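Local coordinates for Iron(III) ABC transporter, periplasmic iron-compound-binding protein (Vibrio cholerae, PDB 3TEF) that binds catecholate siderophores in the periplasm and probably delivers their iron complexes to an ABC transporter for iron uptake, at residues 34-39 and 128-133; 73-78 and 94-99; 185-190 and 213-218. All coordinates share one frame; numbering follows the deposited sequence.

Interaction 1: residues 34-39 and 128-133; sequences DSFGIE and FAIEPA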
loop_
_atom_site.group_PDB
_atom_site.type_symbol
_atom_site.label_atom_id
_atom_site.label_comp_id
_atom_site.label_asym_id
_atom_site.label_seq_id
_atom_site.Cartn_x
_atom_site.Cartn_y
_atom_site.Cartn_z
ATOM N N ASP A 34 -10.317 -8.458 -5.568
ATOM C CA ASP A 34 -10.155 -9.850 -5.955
ATOM C C ASP A 34 -10.130 -10.789 -4.741
ATOM O O ASP A 34 -10.748 -11.849 -4.766
ATOM C CB ASP A 34 -8.907 -10.029 -6.813
ATOM C CG ASP A 34 -8.683 -11.471 -7.200
ATOM O OD1 ASP A 34 -9.341 -11.935 -8.148
ATOM O OD2 ASP A 34 -7.859 -12.127 -6.538
ATOM N N SER A 35 -9.420 -10.394 -3.685
ATOM C CA SER A 35 -9.282 -11.221 -2.486
ATOM C C SER A 35 -10.628 -11.564 -1.847
ATOM O O SER A 35 -10.806 -12.663 -1.294
ATOM C CB SER A 35 -8.377 -10.543 -1.453
ATOM O OG SER A 35 -7.053 -10.427 -1.937
ATOM N N PHE A 36 -11.562 -10.623 -1.913
ATOM C CA PHE A 36 -12.892 -10.813 -1.336
ATOM C C PHE A 36 -13.872 -11.440 -2.336
ATOM O O PHE A 36 -15.066 -11.557 -2.064
ATOM C CB PHE A 36 -13.434 -9.502 -0.737
ATOM C CG PHE A 36 -12.809 -9.142 0.589
ATOM C CD1 PHE A 36 -12.859 -10.035 1.652
ATOM C CD2 PHE A 36 -12.179 -7.923 0.774
ATOM C CE1 PHE A 36 -12.280 -9.715 2.868
ATOM C CE2 PHE A 36 -11.594 -7.598 1.980
ATOM C CZ PHE A 36 -11.650 -8.491 3.033
ATOM N N GLY A 37 -13.351 -11.855 -3.488
ATOM C CA GLY A 37 -14.106 -12.689 -4.402
ATOM C C GLY A 37 -14.895 -11.968 -5.472
ATOM O O GLY A 37 -15.764 -12.556 -6.108
ATOM N N ILE A 38 -14.593 -10.690 -5.677
ATOM C CA ILE A 38 -15.282 -9.898 -6.694
ATOM C C ILE A 38 -14.458 -9.846 -7.981
ATOM O O ILE A 38 -13.245 -9.675 -7.920
ATOM C CB ILE A 38 -15.505 -8.451 -6.197
ATOM C CG1 ILE A 38 -16.293 -8.434 -4.875
ATOM C CG2 ILE A 38 -16.153 -7.606 -7.287
ATOM C CD1 ILE A 38 -17.645 -9.125 -4.942
ATOM N N GLU A 39 -15.102 -9.989 -9.140
ATOM C CA GLU A 39 -14.368 -9.958 -10.403
ATOM C C GLU A 39 -14.743 -8.725 -11.220
ATOM O O GLU A 39 -15.877 -8.598 -11.657
ATOM C CB GLU A 39 -14.613 -11.218 -11.238
ATOM C CG GLU A 39 -13.723 -11.288 -12.475
ATOM C CD GLU A 39 -14.019 -12.481 -13.354
ATOM O OE1 GLU A 39 -14.926 -13.267 -13.007
ATOM O OE2 GLU A 39 -13.337 -12.633 -14.390
ATOM N N PHE A 128 -20.545 -4.631 -1.161
ATOM C CA PHE A 128 -20.865 -5.943 -1.722
ATOM C C PHE A 128 -21.651 -6.857 -0.792
ATOM O O PHE A 128 -21.861 -8.031 -1.101
ATOM C CB PHE A 128 -19.589 -6.621 -2.233
ATOM C CG PHE A 128 -18.927 -5.846 -3.334
ATOM C CD1 PHE A 128 -19.419 -5.907 -4.631
ATOM C CD2 PHE A 128 -17.848 -5.018 -3.067
ATOM C CE1 PHE A 128 -18.830 -5.170 -5.656
ATOM C CE2 PHE A 128 -17.248 -4.281 -4.089
ATOM C CZ PHE A 128 -17.749 -4.355 -5.380
ATOM N N ALA A 129 -22.100 -6.309 0.332
ATOM C CA ALA A 129 -22.833 -7.099 1.325
ATOM C C ALA A 129 -22.073 -8.362 1.741
ATOM O O ALA A 129 -22.636 -9.461 1.798
ATOM C CB ALA A 129 -24.221 -7.460 0.796
ATOM N N ILE A 130 -20.787 -8.203 2.031
ATOM C CA ILE A 130 -19.989 -9.307 2.544
ATOM C C ILE A 130 -19.329 -8.941 3.865
ATOM O O ILE A 130 -18.185 -9.317 4.128
ATOM C CB ILE A 130 -18.921 -9.769 1.538
ATOM C CG1 ILE A 130 -18.051 -8.586 1.110
ATOM C CG2 ILE A 130 -19.575 -10.403 0.328
ATOM C CD1 ILE A 130 -16.930 -8.966 0.144
ATOM N N GLU A 131 -20.060 -8.210 4.699
ATOM C CA GLU A 131 -19.546 -7.767 5.990
ATOM C C GLU A 131 -18.927 -8.886 6.849
ATOM O O GLU A 131 -17.876 -8.685 7.460
ATOM C CB GLU A 131 -20.648 -7.056 6.788
ATOM C CG GLU A 131 -21.183 -5.793 6.127
ATOM C CD GLU A 131 -22.362 -6.046 5.193
ATOM O OE1 GLU A 131 -22.534 -7.194 4.711
ATOM O OE2 GLU A 131 -23.119 -5.080 4.943
ATOM N N PRO A 132 -19.585 -10.060 6.924
ATOM C CA PRO A 132 -19.038 -11.125 7.780
ATOM C C PRO A 132 -17.647 -11.595 7.350
ATOM O O PRO A 132 -16.774 -11.814 8.202
ATOM C CB PRO A 132 -20.060 -12.262 7.625
ATOM C CG PRO A 132 -21.332 -11.572 7.229
ATOM C CD PRO A 132 -20.880 -10.448 6.332
ATOM N N ALA A 133 -17.444 -11.747 6.045
ATOM C CA ALA A 133 -16.150 -12.173 5.525
ATOM C C ALA A 133 -15.093 -11.120 5.812
ATOM O O ALA A 133 -13.952 -11.436 6.156
ATOM C CB ALA A 133 -16.241 -12.431 4.033
#
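F36 and I38, the two residues of 34-39 that reach 128-133, flank a tight turn closed by the bond from G37 N to D34 O (2.9 Å). G37 has positive phi and is the C-prime residue of a Schellman motif: its N-H returns to D34 while I38 N reaches back to the carbonyl of the residue ahead of D34. At these backbone angles a CB would run into the carbonyl oxygen of F36, which glycine avoids. The turn ends the helix and turns both hydrophobic side chains the same way.

I38 lies over one face of the F128 ring. Its CG1 is 4.0 Å from the centroid of the F128 ring and only 8° off the normal, a nearly upright CH-pi contact. CD1 and CG2 spread over the rim of that face: I38 CD1 meets F128 CD1 at 3.7 Å, and I38 CG2 lies 4.0 Å from F128 CE1. With chi1 at -57°, CG2 stands opposite the backbone N and leaves CG1 above the middle of the ring.

The second contact centres on the terminal methyl of I130. This residue holds CG1 between its backbone N and carbonyl carbon (chi1 55°), and the extended chain beyond brings I130 CD1 to 3.6 Å from F36 CB. The F36 ring meets that methyl obliquely, and F36 CE1 approaches A133 O at 4.1 Å.

I130 is the N-cap of helix 131-154, and A129, with positive phi, makes the break from helix 113-128. The contact therefore joins the C-terminal end of helix 27-35 to the start of the long helix 131-154, near the surface. V134 and K137 of that helix also touch F36, as does V267 of helix 267-279, and P19 touches F128.

Interaction 2: residues 73-78 and 94-99; sequences ETIYTQ and DELSKI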
loop_
_atom_site.group_PDB
_atom_site.type_symbol
_atom_site.label_atom_id
_atom_site.label_comp_id
_atom_site.label_asym_id
_atom_site.label_seq_id
_atom_site.Cartn_x
_atom_site.Cartn_y
_atom_site.Cartn_z
ATOM N N GLU A 73 -12.534 7.177 -21.821
ATOM C CA GLU A 73 -13.347 6.679 -22.921
ATOM C C GLU A 73 -13.675 5.197 -22.748
ATOM O O GLU A 73 -14.828 4.789 -22.872
ATOM C CB GLU A 73 -12.668 6.958 -24.269
ATOM C CG GLU A 73 -12.380 8.447 -24.505
ATOM C CD GLU A 73 -11.646 8.719 -25.814
ATOM O OE1 GLU A 73 -11.316 7.750 -26.537
ATOM O OE2 GLU A 73 -11.398 9.906 -26.119
ATOM N N THR A 74 -12.671 4.390 -22.430
ATOM C CA THR A 74 -12.907 2.961 -22.270
ATOM C C THR A 74 -13.785 2.704 -21.052
ATOM O O THR A 74 -14.697 1.885 -21.097
ATOM C CB THR A 74 -11.589 2.181 -22.144
ATOM O OG1 THR A 74 -10.859 2.302 -23.370
ATOM C CG2 THR A 74 -11.864 0.704 -21.865
ATOM N N ILE A 75 -13.516 3.419 -19.966
ATOM C CA ILE A 75 -14.312 3.256 -18.758
ATOM C C ILE A 75 -15.793 3.521 -19.046
ATOM O O ILE A 75 -16.670 2.766 -18.614
ATOM C CB ILE A 75 -13.781 4.153 -17.626
ATOM C CG1 ILE A 75 -12.365 3.693 -17.251
ATOM C CG2 ILE A 75 -14.724 4.119 -16.418
ATOM C CD1 ILE A 75 -11.670 4.516 -16.185
ATOM N N TYR A 76 -16.073 4.594 -19.784
ATOM C CA TYR A 76 -17.453 4.926 -20.124
ATOM C C TYR A 76 -18.095 3.805 -20.934
ATOM O O TYR A 76 -19.245 3.433 -20.700
ATOM C CB TYR A 76 -17.527 6.238 -20.907
ATOM C CG TYR A 76 -18.943 6.616 -21.274
ATOM C CD1 TYR A 76 -19.797 7.174 -20.333
ATOM C CD2 TYR A 76 -19.434 6.396 -22.554
ATOM C CE1 TYR A 76 -21.102 7.513 -20.659
ATOM C CE2 TYR A 76 -20.740 6.726 -22.888
ATOM C CZ TYR A 76 -21.567 7.279 -21.940
ATOM O OH TYR A 76 -22.864 7.618 -22.271
ATOM N N THR A 77 -17.335 3.267 -21.877
ATOM C CA THR A 77 -17.809 2.177 -22.727
ATOM C C THR A 77 -18.173 0.930 -21.919
ATOM O O THR A 77 -19.098 0.197 -22.275
ATOM C CB THR A 77 -16.751 1.814 -23.771
ATOM O OG1 THR A 77 -16.529 2.941 -24.632
ATOM C CG2 THR A 77 -17.204 0.630 -24.603
ATOM N N GLN A 78 -17.452 0.702 -20.825
ATOM C CA GLN A 78 -17.699 -0.461 -19.977
ATOM C C GLN A 78 -18.957 -0.371 -19.107
ATOM O O GLN A 78 -19.331 -1.346 -18.464
ATOM C CB GLN A 78 -16.464 -0.764 -19.116
ATOM C CG GLN A 78 -15.258 -1.171 -19.926
ATOM C CD GLN A 78 -15.468 -2.507 -20.612
ATOM O OE1 GLN A 78 -15.747 -3.507 -19.952
ATOM N NE2 GLN A 78 -15.364 -2.526 -21.933
ATOM N N ASP A 94 -12.929 13.610 -9.838
ATOM C CA ASP A 94 -14.078 14.427 -10.202
ATOM C C ASP A 94 -14.617 13.989 -11.554
ATOM O O ASP A 94 -15.834 13.887 -11.736
ATOM C CB ASP A 94 -13.744 15.923 -10.196
ATOM C CG ASP A 94 -12.545 16.260 -11.068
ATOM O OD1 ASP A 94 -11.694 15.367 -11.325
ATOM O OD2 ASP A 94 -12.447 17.418 -11.503
ATOM N N GLU A 95 -13.702 13.707 -12.482
ATOM C CA GLU A 95 -14.078 13.255 -13.816
ATOM C C GLU A 95 -14.703 11.862 -13.792
ATOM O O GLU A 95 -15.711 11.611 -14.462
ATOM C CB GLU A 95 -12.874 13.299 -14.763
ATOM C CG GLU A 95 -12.431 14.707 -15.100
ATOM C CD GLU A 95 -13.414 15.393 -16.022
ATOM O OE1 GLU A 95 -14.080 14.675 -16.801
ATOM O OE2 GLU A 95 -13.532 16.639 -15.967
ATOM N N LEU A 96 -14.118 10.959 -13.007
ATOM C CA LEU A 96 -14.647 9.600 -12.926
ATOM C C LEU A 96 -16.023 9.612 -12.257
ATOM O O LEU A 96 -16.902 8.831 -12.614
ATOM C CB LEU A 96 -13.685 8.685 -12.158
ATOM C CG LEU A 96 -12.320 8.381 -12.784
ATOM C CD1 LEU A 96 -11.403 7.694 -11.753
ATOM C CD2 LEU A 96 -12.436 7.512 -14.061
ATOM N N SER A 97 -16.220 10.520 -11.294
ATOM C CA SER A 97 -17.472 10.528 -10.540
ATOM C C SER A 97 -18.667 10.870 -11.442
ATOM O O SER A 97 -19.808 10.540 -11.121
ATOM C CB SER A 97 -17.402 11.471 -9.322
ATOM O OG SER A 97 -17.249 12.830 -9.720
ATOM N N LYS A 98 -18.397 11.504 -12.578
ATOM C CA LYS A 98 -19.458 11.809 -13.530
ATOM C C LYS A 98 -19.964 10.554 -14.214
ATOM O O LYS A 98 -21.144 10.459 -14.566
ATOM C CB LYS A 98 -18.973 12.802 -14.587
ATOM C CG LYS A 98 -18.752 14.194 -14.046
ATOM C CD LYS A 98 -18.453 15.155 -15.185
ATOM C CE LYS A 98 -17.193 14.748 -15.928
ATOM N NZ LYS A 98 -16.899 15.695 -17.046
ATOM N N ILE A 99 -19.062 9.589 -14.400
ATOM C CA ILE A 99 -19.347 8.404 -15.197
ATOM C C ILE A 99 -20.133 7.382 -14.399
ATOM O O ILE A 99 -21.073 6.768 -14.914
ATOM C CB ILE A 99 -18.038 7.751 -15.717
ATOM C CG1 ILE A 99 -17.311 8.707 -16.664
ATOM C CG2 ILE A 99 -18.324 6.418 -16.425
ATOM C CD1 ILE A 99 -15.995 8.154 -17.186
#
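Apolar contacts join the two helical segments: I75 meets L96 and I99, and Y76 meets I99 through its backbone and ring edge. I75 CD1 touches L96 CD2 at 3.8 Å, the two side chains crossing at about a right angle. An extended chain (chi2 177°) carries that I75 methyl across, whereas the first bond of the L96 side chain does not point at the other helix and its far end swings back to meet it. The two helices share a second patch around one methyl. I99 CG2 rests 4.1 Å from Y76 CA and 4.3 Å from I75 CG2, and it also meets the Y76 ring near its plane, at the edge, 4.2 Å from Y76 CD1. In I99 this branch stands opposite the backbone N (chi1 -64°), which puts it over the backbone of Y76 instead of CD1. The axes remain 10.6 Å apart at their closest, with a crossing angle of -21°, so the helices run nearly alongside in the same direction.

Polar groups serve each helix separately. E73 O accepts from T77 N and from T77 OG1, both at 3.1 Å and from opposite faces of the carbonyl plane. On the partner helix S97 OG bonds to D94 O at 2.7 Å, above the plane of that carbonyl. K98 NZ makes a salt bridge to E95 OE1 at 3.0 Å, approaching from above the carboxylate plane and linking successive turns.

Beneath the pair lies strand 82-85: I75 packs on I83, L96 on I85, and P70 touches both. Two roughly parallel helices joined through one strand of a parallel sheet are typical of the alpha/beta architecture of this lobe, in which helix 93-99 forms the crossover between strands 82-85 and 102-104.

Interaction 3: residues 185-190 and 213-218; sequences FGFSET and PKTLLV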
loop_
_atom_site.group_PDB
_atom_site.type_symbol
_atom_site.label_atom_id
_atom_site.label_comp_id
_atom_site.label_asym_id
_atom_site.label_seq_id
_atom_site.Cartn_x
_atom_site.Cartn_y
_atom_site.Cartn_z
ATOM N N PHE A 185 2.958 -1.188 13.878
ATOM C CA PHE A 185 3.887 -2.268 14.157
ATOM C C PHE A 185 4.752 -1.984 15.384
ATOM O O PHE A 185 5.487 -2.857 15.850
ATOM C CB PHE A 185 4.747 -2.544 12.926
ATOM C CG PHE A 185 4.005 -3.232 11.813
ATOM C CD1 PHE A 185 3.289 -4.395 12.051
ATOM C CD2 PHE A 185 4.009 -2.709 10.527
ATOM C CE1 PHE A 185 2.609 -5.042 11.030
ATOM C CE2 PHE A 185 3.323 -3.350 9.492
ATOM C CZ PHE A 185 2.631 -4.518 9.738
ATOM N N GLY A 186 4.680 -0.749 15.874
ATOM C CA GLY A 186 5.241 -0.404 17.169
ATOM C C GLY A 186 6.705 -0.012 17.243
ATOM O O GLY A 186 7.278 0.027 18.335
ATOM N N PHE A 187 7.326 0.281 16.106
ATOM C CA PHE A 187 8.684 0.808 16.129
ATOM C C PHE A 187 8.640 2.283 16.502
ATOM O O PHE A 187 7.624 2.949 16.320
ATOM C CB PHE A 187 9.342 0.676 14.753
ATOM C CG PHE A 187 9.748 -0.719 14.395
ATOM C CD1 PHE A 187 10.897 -1.281 14.922
ATOM C CD2 PHE A 187 9.002 -1.459 13.489
ATOM C CE1 PHE A 187 11.277 -2.557 14.581
ATOM C CE2 PHE A 187 9.380 -2.744 13.134
ATOM C CZ PHE A 187 10.521 -3.295 13.676
ATOM N N SER A 188 9.750 2.801 17.015
ATOM C CA SER A 188 9.893 4.244 17.148
ATOM C C SER A 188 10.812 4.724 16.024
ATOM O O SER A 188 11.568 3.935 15.457
ATOM C CB SER A 188 10.459 4.618 18.525
ATOM O OG SER A 188 11.760 4.083 18.702
ATOM N N GLU A 189 10.735 6.006 15.686
ATOM C CA GLU A 189 11.584 6.552 14.632
ATOM C C GLU A 189 13.015 6.730 15.128
ATOM O O GLU A 189 13.238 7.324 16.185
ATOM C CB GLU A 189 11.051 7.897 14.153
ATOM C CG GLU A 189 9.631 7.901 13.610
ATOM C CD GLU A 189 9.203 9.305 13.205
ATOM O OE1 GLU A 189 9.897 10.259 13.593
ATOM O OE2 GLU A 189 8.193 9.472 12.500
ATOM N N THR A 190 13.986 6.225 14.371
ATOM C CA THR A 190 15.388 6.477 14.687
ATOM C C THR A 190 15.583 7.977 14.777
ATOM O O THR A 190 16.041 8.494 15.791
ATOM C CB THR A 190 16.351 5.922 13.621
ATOM O OG1 THR A 190 16.151 4.515 13.468
ATOM C CG2 THR A 190 17.795 6.169 14.030
ATOM N N PRO A 213 20.687 3.413 12.809
ATOM C CA PRO A 213 19.420 2.810 13.244
ATOM C C PRO A 213 19.632 1.389 13.768
ATOM O O PRO A 213 20.535 0.689 13.302
ATOM C CB PRO A 213 18.597 2.767 11.953
ATOM C CG PRO A 213 19.628 2.684 10.864
ATOM C CD PRO A 213 20.779 3.524 11.341
ATOM N N LYS A 214 18.810 0.973 14.726
ATOM C CA LYS A 214 18.868 -0.393 15.239
ATOM C C LYS A 214 18.234 -1.361 14.247
ATOM O O LYS A 214 18.647 -2.520 14.120
ATOM C CB LYS A 214 18.154 -0.490 16.589
ATOM C CG LYS A 214 19.081 -0.681 17.786
ATOM C CD LYS A 214 19.549 0.650 18.364
ATOM C CE LYS A 214 20.565 1.347 17.466
ATOM N NZ LYS A 214 20.816 2.758 17.903
ATOM N N THR A 215 17.220 -0.874 13.545
ATOM C CA THR A 215 16.555 -1.648 12.508
ATOM C C THR A 215 16.458 -0.789 11.262
ATOM O O THR A 215 16.123 0.401 11.338
ATOM C CB THR A 215 15.139 -2.056 12.935
ATOM O OG1 THR A 215 15.221 -2.970 14.038
ATOM C CG2 THR A 215 14.398 -2.725 11.785
ATOM N N LEU A 216 16.745 -1.394 10.116
ATOM C CA LEU A 216 16.736 -0.665 8.856
ATOM C C LEU A 216 15.789 -1.361 7.878
ATOM O O LEU A 216 16.007 -2.512 7.497
ATOM C CB LEU A 216 18.159 -0.594 8.302
ATOM C CG LEU A 216 18.483 0.234 7.059
ATOM C CD1 LEU A 216 17.992 1.673 7.188
ATOM C CD2 LEU A 216 19.982 0.200 6.812
ATOM N N LEU A 217 14.727 -0.659 7.490
ATOM C CA LEU A 217 13.735 -1.211 6.574
ATOM C C LEU A 217 13.909 -0.541 5.216
ATOM O O LEU A 217 13.815 0.678 5.102
ATOM C CB LEU A 217 12.329 -0.945 7.093
ATOM C CG LEU A 217 12.132 -1.363 8.551
ATOM C CD1 LEU A 217 10.795 -0.900 9.111
ATOM C CD2 LEU A 217 12.269 -2.871 8.664
ATOM N N VAL A 218 14.161 -1.344 4.193
ATOM C CA VAL A 218 14.532 -0.804 2.897
ATOM C C VAL A 218 13.475 -1.136 1.858
ATOM O O VAL A 218 13.055 -2.286 1.734
ATOM C CB VAL A 218 15.881 -1.392 2.442
ATOM C CG1 VAL A 218 16.251 -0.886 1.050
ATOM C CG2 VAL A 218 16.966 -1.063 3.462
#
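F187 and T190 make the contact with 213-218, within the alpha/beta lobe whose mixed sheet places strand 158-165 between strands 188-189 and 215-220. F187 follows G186, whose positive phi ends helix 180-184 and redirects the chain toward the sheet. The F187 and T215 side chains cross at about a right angle, and T215 OG1 lies obliquely to the ring: F187 CE1 is 4.0 Å from T215 OG1 and 4.2 Å from T215 CG2. M277 of helix 267-279 and V181 of helix 180-184 also pack on this phenylalanine.

S188 then bonds through its backbone to S157 and A159, just as T215 on the partner segment pairs with M160; strands 188-189 and 215-220 thus both run parallel to strand 158-165 and do not pair with each other. T190 closes the contact. Its hydroxyl bonds to D158 OD2, an oxygen that also receives K214 N, so one carboxylate oxygen links both segments. With chi1 at -58°, T190 OG1 lies beside its own backbone N and CG2 opposite it, and both branches overlie the proline: T190 CG2 is 3.8 Å from P213 CA, and T190 OG1 is 3.4 Å from P213 CB.

In the fold
The three contacts follow the two-lobed architecture of periplasmic siderophore-binding proteins. Interactions 1 and 2 belong to the lobe built on the parallel sheet 42-43, 22-25, 82-85 and 102-104, with centres about 23 Å apart; the residues of interaction 2 come between the two segments of interaction 1 in sequence. Interaction 3 comes later in the chain, in the lobe of the mixed sheet, across the chain's centre from both: its centre is about 34 Å from that of interaction 1 and about 42 Å from that of interaction 2. None touches another. Helix 131-154, which begins at interaction 1, is probably the interlobe helix typical of this family, while helix 267-279 touches residues of both interactions 1 and 3.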